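Local coordinates for serine-rich secreted cell wall anchored (LPXTG-motif ) protein (Lactobacillus reuteri ATCC 53608, PDB 5NXK) that probably acts as a surface adhesin through which a gut bacterium attaches to its host, using a parallel beta-solenoid domain, at residues Glu9-Ala12 with Ala13-Ala17; Ser85-Gly88 with Phe89-Ser93. All coordinates share one frame; numbering follows the deposited sequence.

Overall arrangement
Both contacts are local and lie towards the N-terminal end of the beta-solenoid, their centres about 18 Å apart and their nearest atoms about 6 Å apart, without touching. Contact 1 lies on helix 7-14, across the end of the solenoid, and is partly buried: leucines and an alanine meet the first strands, while a lysine and an arginine run along the outer side. Contact 2 is a buried corner within a rung, leading from strand 79-83 into strand 90-92. Main-chain helical bonds carry contact 1, joined by aliphatic packing. In contact 2 no hydrogen bond crosses the two segments; a serine-braced turn forms the corner, and an asparagine amide packs beside the base of a tyrosine.

Contact 1: Glu9-Ala12 with Ala13-Ala17; sequences ELKA and ALRDA
The backbone N of Arg15 is held by two carbonyls of the preceding turn: a hydrogen bond of 2.9 Å to Lys11 O, bent to 141° at the hydrogen, and a weak one of 3.3 Å to Ala12 O. The bonds of the two residues before it are straighter, with Leu14 N 2.9 Å from Leu10 O at an N-H...O angle of 162° and Ala13 N bonded likewise to Glu9 O. Leu10 and Leu14 leave the same flank and cross at a slant, CG of Leu10 lying 3.9 Å from CD1 of Leu14. The first torsion of Leu14 (chi1 -71°) sets its CG beside its own backbone N and hence against the carbonyl of the previous turn, 3.3 Å from Leu10 O. The two leucines and Ala13 face Ile22, and Leu10 also reaches Val4, Ile28 and Ile34, so that helix 7-14 lies over the outermost strands of three parallel sheets and covers the N-terminal end of the solenoid, as in other pectate lyase-like beta-helices. On the outer side, Lys11 and Arg15 run alongside each other in the same direction. The extended lysine chain offers its methylenes to the arginine, with CG and CE of Lys11 each 3.7 Å from CD of Arg15. Their charged ends stay apart, Lys11 NZ being 5.3 Å from Arg15 NE, and the bent arginine chain turns its NH1 to a weak hydrogen bond with Thr35 O. Arg41 NH1 takes up the carbonyl of Leu14, and Asp16 OD1 receives the backbone N of Ser18.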
ATOM      1  N   GLU A   9     -25.519  -8.276  -2.450  1.00 34.16           N
ATOM      2  CA  GLU A   9     -25.065  -9.061  -3.602  1.00 37.14           C
ATOM      3  C   GLU A   9     -23.532  -9.148  -3.647  1.00 36.44           C
ATOM      4  O   GLU A   9     -22.965 -10.207  -3.956  1.00 34.67           O
ATOM      5  CB  GLU A   9     -25.602  -8.463  -4.908  1.00 38.13           C
ATOM      6  CG  GLU A   9     -27.122  -8.593  -5.077  1.00 43.90           C
ATOM      7  CD  GLU A   9     -27.685  -7.833  -6.281  1.00 45.27           C
ATOM      8  OE1 GLU A   9     -26.927  -7.139  -6.988  1.00 41.50           O
ATOM      9  OE2 GLU A   9     -28.908  -7.942  -6.525  1.00 55.64           O
ATOM     10  N   LEU A  10     -22.858  -8.048  -3.324  1.00 34.87           N
ATOM     11  CA  LEU A  10     -21.395  -8.072  -3.319  1.00 34.55           C
ATOM     12  C   LEU A  10     -20.890  -9.035  -2.246  1.00 36.41           C
ATOM     13  O   LEU A  10     -19.967  -9.819  -2.476  1.00 38.46           O
ATOM     14  CB  LEU A  10     -20.815  -6.676  -3.091  1.00 37.21           C
ATOM     15  CG  LEU A  10     -19.283  -6.600  -3.135  1.00 36.42           C
ATOM     16  CD1 LEU A  10     -18.752  -7.117  -4.481  1.00 32.49           C
ATOM     17  CD2 LEU A  10     -18.809  -5.173  -2.878  1.00 38.33           C
ATOM     18  N   LYS A  11     -21.494  -8.949  -1.066  1.00 33.54           N
ATOM     19  CA  LYS A  11     -21.159  -9.816   0.049  1.00 34.55           C
ATOM     20  C   LYS A  11     -21.360 -11.272  -0.328  1.00 38.81           C
ATOM     21  O   LYS A  11     -20.491 -12.114  -0.073  1.00 39.65           O
ATOM     22  CB  LYS A  11     -22.000  -9.467   1.277  1.00 33.26           C
ATOM     23  CG  LYS A  11     -21.779 -10.416   2.443  1.00 33.55           C
ATOM     24  CD  LYS A  11     -22.622 -10.038   3.656  1.00 40.81           C
ATOM     25  CE  LYS A  11     -22.480 -11.082   4.758  1.00 46.35           C
ATOM     26  NZ  LYS A  11     -23.361 -10.802   5.925  1.00 52.61           N
ATOM     27  N   ALA A  12     -22.504 -11.567  -0.936  1.00 37.52           N
ATOM     28  CA  ALA A  12     -22.805 -12.939  -1.324  1.00 41.76           C
ATOM     29  C   ALA A  12     -21.776 -13.454  -2.332  1.00 38.31           C
ATOM     30  O   ALA A  12     -21.266 -14.559  -2.184  1.00 41.20           O
ATOM     31  CB  ALA A  12     -24.224 -13.035  -1.902  1.00 43.12           C
ATOM     32  N   ALA A  13     -21.427 -12.631  -3.315  1.00 35.11           N
ATOM     33  CA  ALA A  13     -20.473 -13.051  -4.340  1.00 41.02           C
ATOM     34  C   ALA A  13     -19.073 -13.277  -3.756  1.00 47.55           C
ATOM     35  O   ALA A  13     -18.394 -14.253  -4.091  1.00 45.33           O
ATOM     36  CB  ALA A  13     -20.414 -12.023  -5.448  1.00 35.61           C
ATOM     37  N   LEU A  14     -18.643 -12.369  -2.884  1.00 47.49           N
ATOM     38  CA  LEU A  14     -17.321 -12.472  -2.275  1.00 42.94           C
ATOM     39  C   LEU A  14     -17.232 -13.647  -1.299  1.00 41.22           C
ATOM     40  O   LEU A  14     -16.167 -14.237  -1.129  1.00 41.97           O
ATOM     41  CB  LEU A  14     -16.958 -11.173  -1.554  1.00 42.09           C
ATOM     42  CG  LEU A  14     -16.659  -9.971  -2.453  1.00 38.10           C
ATOM     43  CD1 LEU A  14     -16.456  -8.720  -1.606  1.00 39.41           C
ATOM     44  CD2 LEU A  14     -15.465 -10.227  -3.345  1.00 36.88           C
ATOM     45  N   ARG A  15     -18.348 -13.999  -0.668  1.00 38.53           N
ATOM     46  CA  ARG A  15     -18.309 -15.071   0.317  1.00 40.58           C
ATOM     47  C   ARG A  15     -18.583 -16.421  -0.330  1.00 43.35           C
ATOM     48  O   ARG A  15     -18.592 -17.452   0.347  1.00 44.17           O
ATOM     49  CB  ARG A  15     -19.297 -14.807   1.455  1.00 38.78           C
ATOM     50  CG  ARG A  15     -18.856 -13.661   2.360  1.00 45.68           C
ATOM     51  CD  ARG A  15     -19.846 -13.403   3.479  1.00 53.67           C
ATOM     52  NE  ARG A  15     -20.064 -14.607   4.277  1.00 58.92           N
ATOM     53  CZ  ARG A  15     -19.266 -15.007   5.264  1.00 61.62           C
ATOM     54  NH1 ARG A  15     -18.178 -14.309   5.569  1.00 58.55           N
ATOM     55  NH2 ARG A  15     -19.547 -16.119   5.934  1.00 58.77           N
ATOM     56  N   ASP A  16     -18.747 -16.416  -1.649  1.00 42.46           N
ATOM     57  CA  ASP A  16     -19.017 -17.644  -2.385  1.00 48.08           C
ATOM     58  C   ASP A  16     -17.702 -18.152  -2.959  1.00 43.05           C
ATOM     59  O   ASP A  16     -17.140 -17.552  -3.870  1.00 45.58           O
ATOM     60  CB  ASP A  16     -20.043 -17.393  -3.496  1.00 56.18           C
ATOM     61  CG  ASP A  16     -20.376 -18.647  -4.315  1.00 59.15           C
ATOM     62  OD1 ASP A  16     -19.573 -19.608  -4.374  1.00 51.89           O
ATOM     63  OD2 ASP A  16     -21.465 -18.651  -4.927  1.00 62.25           O
ATOM     64  N   ALA A  17     -17.251 -19.290  -2.438  1.00 46.64           N
ATOM     65  CA  ALA A  17     -15.904 -19.809  -2.684  1.00 46.86           C
ATOM     66  C   ALA A  17     -15.658 -20.220  -4.134  1.00 42.22           C
ATOM     67  O   ALA A  17     -14.519 -20.454  -4.525  1.00 41.96           O
ATOM     68  CB  ALA A  17     -15.627 -20.985  -1.758  1.00 44.21           C
TER

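Contact 2: Ser85-Gly88 with Phe89-Ser93; sequences SKYG and FVNMS
The side chains of Tyr87 and Asn91 run alongside each other in one direction, with ring and carboxamide planes 25° apart. The amide meets the root of the tyrosine: ND2 of Asn91 lies 3.7 Å from CB of Tyr87 and 4.2 Å from its CG, approaching the ring obliquely. Over one face of the ring, displaced toward the rim, sits CG of Lys86, 3.8 Å above the plane, while Trp114 makes an edge-to-face pair with the same ring. CB of Asn91 packs 3.3 Å from Tyr87 O, and with CG anti to the backbone N (chi1 172°) the amide is carried alongside the tyrosine. The other end of that amide, OD1, accepts a hydrogen bond from Ser93 OG, modelled so short that its exact length is doubtful. The tyrosine is presented by a type I turn from Ser85 to Gly88, closed by Gly88 N to Ser85 O at 3.2 Å. Within it Ser85 OG accepts from Tyr87 N at 2.9 Å, an ST turn, and also bonds Ser57 O of the preceding coil, tying two coils together. Gly88, with a positive phi of 84°, then redirects the chain, and beyond it Asn91 points back toward the turn. With Phe89 reaching inward to Ile52, Ala54 and Ile61, Val90 to Leu63 and Val100, and the backbone of strand 90-92 bonded to strands 61-63 and 113-115, this is the corner between two parallel sheets in a rung of a right-handed beta-helix of pectate lyase type.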
ATOM      1  N   SER A  85     -12.178   3.184   7.521  1.00 30.84           N
ATOM      2  CA  SER A  85     -11.498   2.308   8.464  1.00 25.82           C
ATOM      3  C   SER A  85     -10.003   2.548   8.515  1.00 29.93           C
ATOM      4  O   SER A  85      -9.347   2.689   7.482  1.00 29.90           O
ATOM      5  CB  SER A  85     -11.747   0.845   8.111  1.00 28.47           C
ATOM      6  OG  SER A  85     -11.063   0.001   9.024  1.00 29.08           O
ATOM      7  N   LYS A  86      -9.457   2.553   9.728  1.00 24.63           N
ATOM      8  CA  LYS A  86      -8.016   2.629   9.877  1.00 28.04           C
ATOM      9  C   LYS A  86      -7.358   1.346   9.370  1.00 30.21           C
ATOM     10  O   LYS A  86      -6.142   1.309   9.185  1.00 31.13           O
ATOM     11  CB  LYS A  86      -7.641   2.936  11.333  1.00 31.80           C
ATOM     12  CG  LYS A  86      -7.844   1.807  12.337  1.00 35.83           C
ATOM     13  CD  LYS A  86      -7.357   2.278  13.705  1.00 48.14           C
ATOM     14  CE  LYS A  86      -8.412   3.165  14.362  1.00 57.66           C
ATOM     15  NZ  LYS A  86      -8.143   3.464  15.795  1.00 66.07           N
ATOM     16  N   TYR A  87      -8.165   0.308   9.123  1.00 30.08           N
ATOM     17  CA  TYR A  87      -7.641  -0.959   8.590  1.00 30.40           C
ATOM     18  C   TYR A  87      -7.832  -1.110   7.076  1.00 28.34           C
ATOM     19  O   TYR A  87      -7.744  -2.213   6.545  1.00 30.81           O
ATOM     20  CB  TYR A  87      -8.260  -2.158   9.330  1.00 26.03           C
ATOM     21  CG  TYR A  87      -7.885  -2.138  10.796  1.00 30.04           C
ATOM     22  CD1 TYR A  87      -6.562  -2.290  11.175  1.00 27.38           C
ATOM     23  CD2 TYR A  87      -8.836  -1.901  11.793  1.00 30.67           C
ATOM     24  CE1 TYR A  87      -6.184  -2.249  12.503  1.00 35.24           C
ATOM     25  CE2 TYR A  87      -8.467  -1.852  13.129  1.00 30.45           C
ATOM     26  CZ  TYR A  87      -7.139  -2.026  13.475  1.00 37.58           C
ATOM     27  OH  TYR A  87      -6.734  -1.987  14.788  1.00 39.48           O
ATOM     28  N   GLY A  88      -8.058   0.008   6.393  1.00 23.95           N
ATOM     29  CA  GLY A  88      -7.997   0.043   4.939  1.00 21.21           C
ATOM     30  C   GLY A  88      -9.266  -0.399   4.251  1.00 26.76           C
ATOM     31  O   GLY A  88     -10.162  -0.950   4.898  1.00 27.43           O
ATOM     32  N   PHE A  89      -9.357  -0.136   2.946  1.00 21.89           N
ATOM     33  CA  PHE A  89     -10.427  -0.701   2.143  1.00 25.13           C
ATOM     34  C   PHE A  89     -10.276  -2.195   2.131  1.00 27.76           C
ATOM     35  O   PHE A  89     -11.252  -2.927   2.311  1.00 29.66           O
ATOM     36  CB  PHE A  89     -10.429  -0.181   0.704  1.00 28.45           C
ATOM     37  CG  PHE A  89     -11.608  -0.677  -0.098  1.00 30.80           C
ATOM     38  CD1 PHE A  89     -12.860  -0.066   0.028  1.00 34.90           C
ATOM     39  CD2 PHE A  89     -11.483  -1.761  -0.953  1.00 25.66           C
ATOM     40  CE1 PHE A  89     -13.964  -0.535  -0.695  1.00 35.41           C
ATOM     41  CE2 PHE A  89     -12.578  -2.232  -1.680  1.00 28.63           C
ATOM     42  CZ  PHE A  89     -13.818  -1.620  -1.552  1.00 33.41           C
ATOM     43  N   VAL A  90      -9.049  -2.649   1.887  1.00 28.16           N
ATOM     44  CA  VAL A  90      -8.718  -4.054   2.091  1.00 28.12           C
ATOM     45  C   VAL A  90      -7.803  -4.224   3.299  1.00 31.95           C
ATOM     46  O   VAL A  90      -6.786  -3.522   3.469  1.00 29.03           O
ATOM     47  CB  VAL A  90      -8.038  -4.702   0.881  1.00 27.22           C
ATOM     48  CG1 VAL A  90      -7.957  -6.217   1.103  1.00 24.27           C
ATOM     49  CG2 VAL A  90      -8.816  -4.398  -0.392  1.00 26.73           C
ATOM     50  N   ASN A  91      -8.207  -5.175   4.131  1.00 28.65           N
ATOM     51  CA  ASN A  91      -7.503  -5.557   5.337  1.00 27.72           C
ATOM     52  C   ASN A  91      -6.994  -6.962   5.100  1.00 24.83           C
ATOM     53  O   ASN A  91      -7.764  -7.910   5.094  1.00 25.30           O
ATOM     54  CB  ASN A  91      -8.440  -5.488   6.553  1.00 28.06           C
ATOM     55  CG  ASN A  91      -7.822  -6.057   7.823  1.00 31.25           C
ATOM     56  OD1 ASN A  91      -6.755  -6.669   7.799  1.00 32.28           O
ATOM     57  ND2 ASN A  91      -8.504  -5.851   8.952  1.00 32.59           N
ATOM     58  N   MET A  92      -5.685  -7.074   4.914  1.00 23.22           N
ATOM     59  CA  MET A  92      -5.014  -8.308   4.529  1.00 31.75           C
ATOM     60  C   MET A  92      -4.648  -9.046   5.799  1.00 31.37           C
ATOM     61  O   MET A  92      -3.506  -8.985   6.260  1.00 27.69           O
ATOM     62  CB  MET A  92      -3.771  -7.976   3.693  1.00 27.27           C
ATOM     63  CG  MET A  92      -4.119  -7.186   2.425  1.00 31.40           C
ATOM     64  SD  MET A  92      -2.685  -6.564   1.488  1.00 34.09           S
ATOM     65  CE  MET A  92      -2.125  -8.091   0.758  1.00 19.30           C
ATOM     66  N   SER A  93      -5.634  -9.720   6.382  1.00 28.83           N
ATOM     67  CA  SER A  93      -5.457 -10.329   7.693  1.00 28.56           C
ATOM     68  C   SER A  93      -5.415 -11.861   7.686  1.00 29.27           C
ATOM     69  O   SER A  93      -5.611 -12.483   8.726  1.00 28.07           O
ATOM     70  CB  SER A  93      -6.581  -9.859   8.629  1.00 30.33           C
ATOM     71  OG  SER A  93      -6.269  -8.608   9.220  1.00 33.43           O
TER